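Local structure of uracil-DNA glycosylase (Epstein-Barr virus, 6LYJ) at residues L115-P127 / Q228-N240. The protein belongs to the uracil-DNA glycosylase superfamily and has an alpha/beta fold built round a four-stranded parallel sheet. Sequence-based numbering, arbitrary orientation.
Sequences LRNIYAELHRSLP and QKFLGNNHFVLAN
The carboxylate of Glu121 sits over the turn that leads into helix 235-245. It takes the backbone N-H of Gly232, in the turn, and that of Asn234, just after it. Gly232 N reaches Glu121 OE1 at 2.6 Å. Asn234 N reaches Glu121 OE2 at 2.9 Å. Both come from above the carboxylate plane. Arg124, one helical turn on, grips the same group side-on. Its NE meets OE1 from the face opposite Gly232 N. Arg124 NH2 lies 2.8 Å from Glu121 OE2, on its syn lone pair, in a salt bridge. With chi2 at 60° the Glu121 chain bends, and its end lies close against the turn. This turn, Phe230 to Asn233, is a type II beta turn. Asn233 OD1 then accepts from His235 N in an Asx turn. A water joins Glu121 OE2, Ser125 OG and Phe236 N. The Arg124 guanidinium lays one face over Gly232 CA, and Arg124 NH2 also bonds Asn234 OD1 at 3.3 Å. Deeper in, Leu122 CD2 lies over a face of the Phe236 ring, 3.7 Å from its centroid, a CH-pi contact. Trp253 meets that ring edge-to-face. Ile118 splits its branches: CG1 touches Phe230 CZ at 3.6 Å, and CG2 touches Phe236 CZ. Just past the end of helix 113-125, Leu126 CD2 packs on Val237 CG2 at 3.6 Å.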
loop_
_atom_site.group_PDB
_atom_site.type_symbol
_atom_site.label_atom_id
_atom_site.label_comp_id
_atom_site.label_asym_id
_atom_site.label_seq_id
_atom_site.Cartn_x
_atom_site.Cartn_y
_atom_site.Cartn_z
ATOM N N LEU A 115 7.569 -0.161 1.574
ATOM C CA LEU A 115 8.541 -0.641 0.601
ATOM C C LEU A 115 9.853 -1.005 1.287
ATOM O O LEU A 115 10.520 -1.969 0.893
ATOM C CB LEU A 115 8.754 0.406 -0.493
ATOM C CG LEU A 115 9.649 -0.012 -1.664
ATOM C CD1 LEU A 115 9.242 -1.381 -2.204
ATOM C CD2 LEU A 115 9.578 1.032 -2.767
ATOM N N ARG A 116 10.246 -0.235 2.307
ATOM C CA ARG A 116 11.397 -0.615 3.120
ATOM C C ARG A 116 11.208 -1.997 3.736
ATOM O O ARG A 116 12.142 -2.806 3.761
ATOM C CB ARG A 116 11.638 0.424 4.215
ATOM C CG ARG A 116 12.293 1.701 3.727
ATOM C CD ARG A 116 12.838 2.514 4.890
ATOM N NE ARG A 116 13.326 3.818 4.454
ATOM C CZ ARG A 116 14.490 4.011 3.841
ATOM N NH1 ARG A 116 15.292 2.984 3.593
ATOM N NH2 ARG A 116 14.853 5.234 3.478
ATOM N N ASN A 117 10.013 -2.280 4.263
ATOM C CA ASN A 117 9.798 -3.592 4.874
ATOM C C ASN A 117 9.732 -4.706 3.831
ATOM O O ASN A 117 10.153 -5.842 4.103
ATOM C CB ASN A 117 8.536 -3.573 5.730
ATOM C CG ASN A 117 8.743 -2.836 7.037
ATOM O OD1 ASN A 117 9.879 -2.619 7.457
ATOM N ND2 ASN A 117 7.648 -2.466 7.700
ATOM N N ILE A 118 9.229 -4.399 2.635
ATOM C CA ILE A 118 9.329 -5.339 1.520
ATOM C C ILE A 118 10.792 -5.666 1.248
ATOM O O ILE A 118 11.174 -6.836 1.102
ATOM C CB ILE A 118 8.633 -4.766 0.271
ATOM C CG1 ILE A 118 7.119 -4.702 0.483
ATOM C CG2 ILE A 118 8.962 -5.602 -0.965
ATOM C CD1 ILE A 118 6.387 -3.846 -0.541
ATOM N N TYR A 119 11.627 -4.626 1.149
ATOM C CA TYR A 119 13.063 -4.822 0.975
ATOM C C TYR A 119 13.645 -5.674 2.096
ATOM O O TYR A 119 14.529 -6.504 1.859
ATOM C CB TYR A 119 13.782 -3.473 0.927
ATOM C CG TYR A 119 13.540 -2.646 -0.314
ATOM C CD1 TYR A 119 12.926 -3.191 -1.435
ATOM C CD2 TYR A 119 13.950 -1.320 -0.371
ATOM C CE1 TYR A 119 12.701 -2.426 -2.563
ATOM C CE2 TYR A 119 13.745 -0.554 -1.499
ATOM C CZ TYR A 119 13.125 -1.111 -2.592
ATOM O OH TYR A 119 12.932 -0.346 -3.717
ATOM N N ALA A 120 13.183 -5.456 3.332
ATOM C CA ALA A 120 13.702 -6.218 4.466
ATOM C C ALA A 120 13.382 -7.700 4.327
ATOM O O ALA A 120 14.217 -8.560 4.630
ATOM C CB ALA A 120 13.136 -5.666 5.777
ATOM N N GLU A 121 12.169 -8.019 3.870
ATOM C CA GLU A 121 11.821 -9.423 3.666
ATOM C C GLU A 121 12.599 -10.025 2.501
ATOM O O GLU A 121 13.030 -11.185 2.565
ATOM C CB GLU A 121 10.315 -9.565 3.448
ATOM C CG GLU A 121 9.882 -10.914 2.878
ATOM C CD GLU A 121 10.244 -12.101 3.758
ATOM O OE1 GLU A 121 10.490 -11.923 4.973
ATOM O OE2 GLU A 121 10.277 -13.231 3.224
ATOM N N LEU A 122 12.818 -9.243 1.442
ATOM C CA LEU A 122 13.648 -9.718 0.339
ATOM C C LEU A 122 15.064 -10.019 0.817
ATOM O O LEU A 122 15.667 -11.024 0.422
ATOM C CB LEU A 122 13.665 -8.680 -0.781
ATOM C CG LEU A 122 12.481 -8.684 -1.749
ATOM C CD1 LEU A 122 12.365 -7.326 -2.406
ATOM C CD2 LEU A 122 12.624 -9.771 -2.798
ATOM N N HIS A 123 15.611 -9.145 1.663
ATOM C CA HIS A 123 16.973 -9.314 2.158
ATOM C C HIS A 123 17.077 -10.510 3.097
ATOM O O HIS A 123 18.080 -11.236 3.079
ATOM C CB HIS A 123 17.423 -8.031 2.856
ATOM C CG HIS A 123 18.845 -8.058 3.316
ATOM N ND1 HIS A 123 19.265 -7.426 4.466
ATOM C CD2 HIS A 123 19.946 -8.637 2.782
ATOM C CE1 HIS A 123 20.563 -7.618 4.623
ATOM N NE2 HIS A 123 21.000 -8.349 3.614
ATOM N N ARG A 124 16.058 -10.724 3.935
ATOM C CA ARG A 124 16.031 -11.914 4.782
ATOM C C ARG A 124 15.982 -13.188 3.946
ATOM O O ARG A 124 16.708 -14.152 4.218
ATOM C CB ARG A 124 14.837 -11.857 5.737
ATOM C CG ARG A 124 14.731 -13.060 6.676
ATOM C CD ARG A 124 13.298 -13.280 7.159
ATOM N NE ARG A 124 12.419 -13.751 6.091
ATOM C CZ ARG A 124 12.388 -15.000 5.638
ATOM N NH1 ARG A 124 13.187 -15.920 6.159
ATOM N NH2 ARG A 124 11.554 -15.334 4.661
ATOM N N SER A 125 15.121 -13.215 2.926
ATOM C CA SER A 125 14.835 -14.449 2.205
ATOM C C SER A 125 15.793 -14.734 1.054
ATOM O O SER A 125 15.935 -15.900 0.667
ATOM C CB SER A 125 13.400 -14.418 1.671
ATOM O OG SER A 125 13.213 -13.336 0.777
ATOM N N LEU A 126 16.460 -13.723 0.509
ATOM C CA LEU A 126 17.273 -13.880 -0.698
ATOM C C LEU A 126 18.681 -13.374 -0.429
ATOM O O LEU A 126 18.884 -12.147 -0.321
ATOM C CB LEU A 126 16.658 -13.144 -1.887
ATOM C CG LEU A 126 15.260 -13.576 -2.337
ATOM C CD1 LEU A 126 14.722 -12.616 -3.386
ATOM C CD2 LEU A 126 15.284 -14.994 -2.877
ATOM N N PRO A 127 19.662 -14.267 -0.278
ATOM C CA PRO A 127 21.015 -13.820 0.094
ATOM C C PRO A 127 21.637 -12.845 -0.892
ATOM O O PRO A 127 22.441 -11.997 -0.486
ATOM C CB PRO A 127 21.805 -15.136 0.155
ATOM C CG PRO A 127 20.770 -16.184 0.427
ATOM C CD PRO A 127 19.559 -15.734 -0.339
ATOM N N GLN A 228 -0.065 -14.946 8.960
ATOM C CA GLN A 228 1.378 -14.896 9.124
ATOM C C GLN A 228 1.889 -13.463 8.982
ATOM O O GLN A 228 1.320 -12.646 8.252
ATOM C CB GLN A 228 2.024 -15.835 8.105
ATOM C CG GLN A 228 3.338 -15.395 7.526
ATOM C CD GLN A 228 3.946 -16.460 6.645
ATOM O OE1 GLN A 228 3.436 -16.749 5.563
ATOM N NE2 GLN A 228 5.038 -17.060 7.107
ATOM N N LYS A 229 2.951 -13.149 9.722
ATOM C CA LYS A 229 3.582 -11.839 9.619
ATOM C C LYS A 229 4.213 -11.639 8.246
ATOM O O LYS A 229 4.634 -12.591 7.585
ATOM C CB LYS A 229 4.663 -11.690 10.692
ATOM C CG LYS A 229 4.117 -11.486 12.083
ATOM C CD LYS A 229 3.717 -10.046 12.261
ATOM C CE LYS A 229 3.209 -9.777 13.657
ATOM N NZ LYS A 229 2.130 -8.762 13.590
ATOM N N PHE A 230 4.275 -10.377 7.809
ATOM C CA PHE A 230 4.917 -10.091 6.531
ATOM C C PHE A 230 6.381 -10.514 6.558
ATOM O O PHE A 230 6.830 -11.299 5.715
ATOM C CB PHE A 230 4.792 -8.613 6.163
ATOM C CG PHE A 230 5.352 -8.299 4.805
ATOM C CD1 PHE A 230 4.562 -8.418 3.674
ATOM C CD2 PHE A 230 6.683 -7.934 4.653
ATOM C CE1 PHE A 230 5.082 -8.152 2.415
ATOM C CE2 PHE A 230 7.206 -7.666 3.403
ATOM C CZ PHE A 230 6.406 -7.776 2.282
ATOM N N LEU A 231 7.149 -9.977 7.505
ATOM C CA LEU A 231 8.540 -10.387 7.642
ATOM C C LEU A 231 8.596 -11.867 7.993
ATOM O O LEU A 231 8.064 -12.289 9.025
ATOM C CB LEU A 231 9.241 -9.551 8.711
ATOM C CG LEU A 231 10.737 -9.825 8.876
ATOM C CD1 LEU A 231 11.511 -9.344 7.658
ATOM C CD2 LEU A 231 11.266 -9.174 10.143
ATOM N N GLY A 232 9.229 -12.657 7.131
ATOM C CA GLY A 232 9.207 -14.094 7.274
ATOM C C GLY A 232 8.197 -14.809 6.400
ATOM O O GLY A 232 8.126 -16.041 6.455
ATOM N N ASN A 233 7.406 -14.085 5.603
ATOM C CA ASN A 233 6.381 -14.765 4.819
ATOM C C ASN A 233 6.966 -15.567 3.662
ATOM O O ASN A 233 6.277 -16.445 3.131
ATOM C CB ASN A 233 5.326 -13.765 4.315
ATOM C CG ASN A 233 5.866 -12.766 3.296
ATOM O OD1 ASN A 233 6.955 -12.921 2.746
ATOM N ND2 ASN A 233 5.079 -11.737 3.030
ATOM N N ASN A 234 8.209 -15.287 3.262
ATOM C CA ASN A 234 8.934 -16.069 2.260
ATOM C C ASN A 234 8.278 -15.998 0.882
ATOM O O ASN A 234 8.521 -16.863 0.035
ATOM C CB ASN A 234 9.076 -17.533 2.709
ATOM C CG ASN A 234 10.388 -18.158 2.275
ATOM O OD1 ASN A 234 11.422 -17.495 2.235
ATOM N ND2 ASN A 234 10.349 -19.446 1.953
ATOM N N HIS A 235 7.484 -14.952 0.621
ATOM C CA HIS A 235 6.648 -14.935 -0.577
ATOM C C HIS A 235 7.466 -14.865 -1.864
ATOM O O HIS A 235 7.057 -15.431 -2.884
ATOM C CB HIS A 235 5.680 -13.752 -0.519
ATOM C CG HIS A 235 4.466 -13.992 0.326
ATOM N ND1 HIS A 235 3.418 -13.099 0.387
ATOM C CD2 HIS A 235 4.135 -15.017 1.146
ATOM C CE1 HIS A 235 2.490 -13.565 1.204
ATOM N NE2 HIS A 235 2.902 -14.727 1.680
ATOM N N PHE A 236 8.609 -14.179 -1.853
ATOM C CA PHE A 236 9.378 -14.037 -3.084
ATOM C C PHE A 236 10.117 -15.327 -3.437
ATOM O O PHE A 236 10.201 -15.702 -4.621
ATOM C CB PHE A 236 10.344 -12.860 -2.945
ATOM C CG PHE A 236 9.651 -11.553 -2.687
ATOM C CD1 PHE A 236 9.125 -10.812 -3.733
ATOM C CD2 PHE A 236 9.497 -11.080 -1.393
ATOM C CE1 PHE A 236 8.475 -9.617 -3.495
ATOM C CE2 PHE A 236 8.846 -9.885 -1.147
ATOM C CZ PHE A 236 8.334 -9.153 -2.199
ATOM N N VAL A 237 10.560 -16.061 -2.417
ATOM C CA VAL A 237 11.136 -17.382 -2.639
ATOM C C VAL A 237 10.065 -18.347 -3.134
ATOM O O VAL A 237 10.277 -19.084 -4.102
ATOM C CB VAL A 237 11.812 -17.894 -1.354
ATOM C CG1 VAL A 237 12.270 -19.340 -1.524
ATOM C CG2 VAL A 237 12.978 -16.992 -0.969
ATOM N N LEU A 238 8.920 -18.394 -2.445
ATOM C CA LEU A 238 7.850 -19.295 -2.862
ATOM C C LEU A 238 7.401 -18.979 -4.283
ATOM O O LEU A 238 7.105 -19.887 -5.071
ATOM C CB LEU A 238 6.676 -19.203 -1.887
ATOM C CG LEU A 238 6.969 -19.683 -0.464
ATOM C CD1 LEU A 238 5.807 -19.343 0.465
ATOM C CD2 LEU A 238 7.269 -21.179 -0.446
ATOM N N ALA A 239 7.350 -17.691 -4.628
ATOM C CA ALA A 239 6.960 -17.283 -5.971
ATOM C C ALA A 239 7.930 -17.829 -7.009
ATOM O O ALA A 239 7.511 -18.412 -8.021
ATOM C CB ALA A 239 6.879 -15.760 -6.054
ATOM N N ASN A 240 9.240 -17.650 -6.781
ATOM C CA ASN A 240 10.194 -18.174 -7.757
ATOM C C ASN A 240 10.188 -19.701 -7.803
ATOM O O ASN A 240 10.379 -20.281 -8.879
ATOM C CB ASN A 240 11.602 -17.654 -7.471
ATOM C CG ASN A 240 11.889 -16.336 -8.172
ATOM O OD1 ASN A 240 11.198 -15.967 -9.123
ATOM N ND2 ASN A 240 12.919 -15.631 -7.717
HETATM O O HOH W 1 10.462 -13.811 0.386
HETATM O O HOH W 2 12.793 -18.932 5.095
#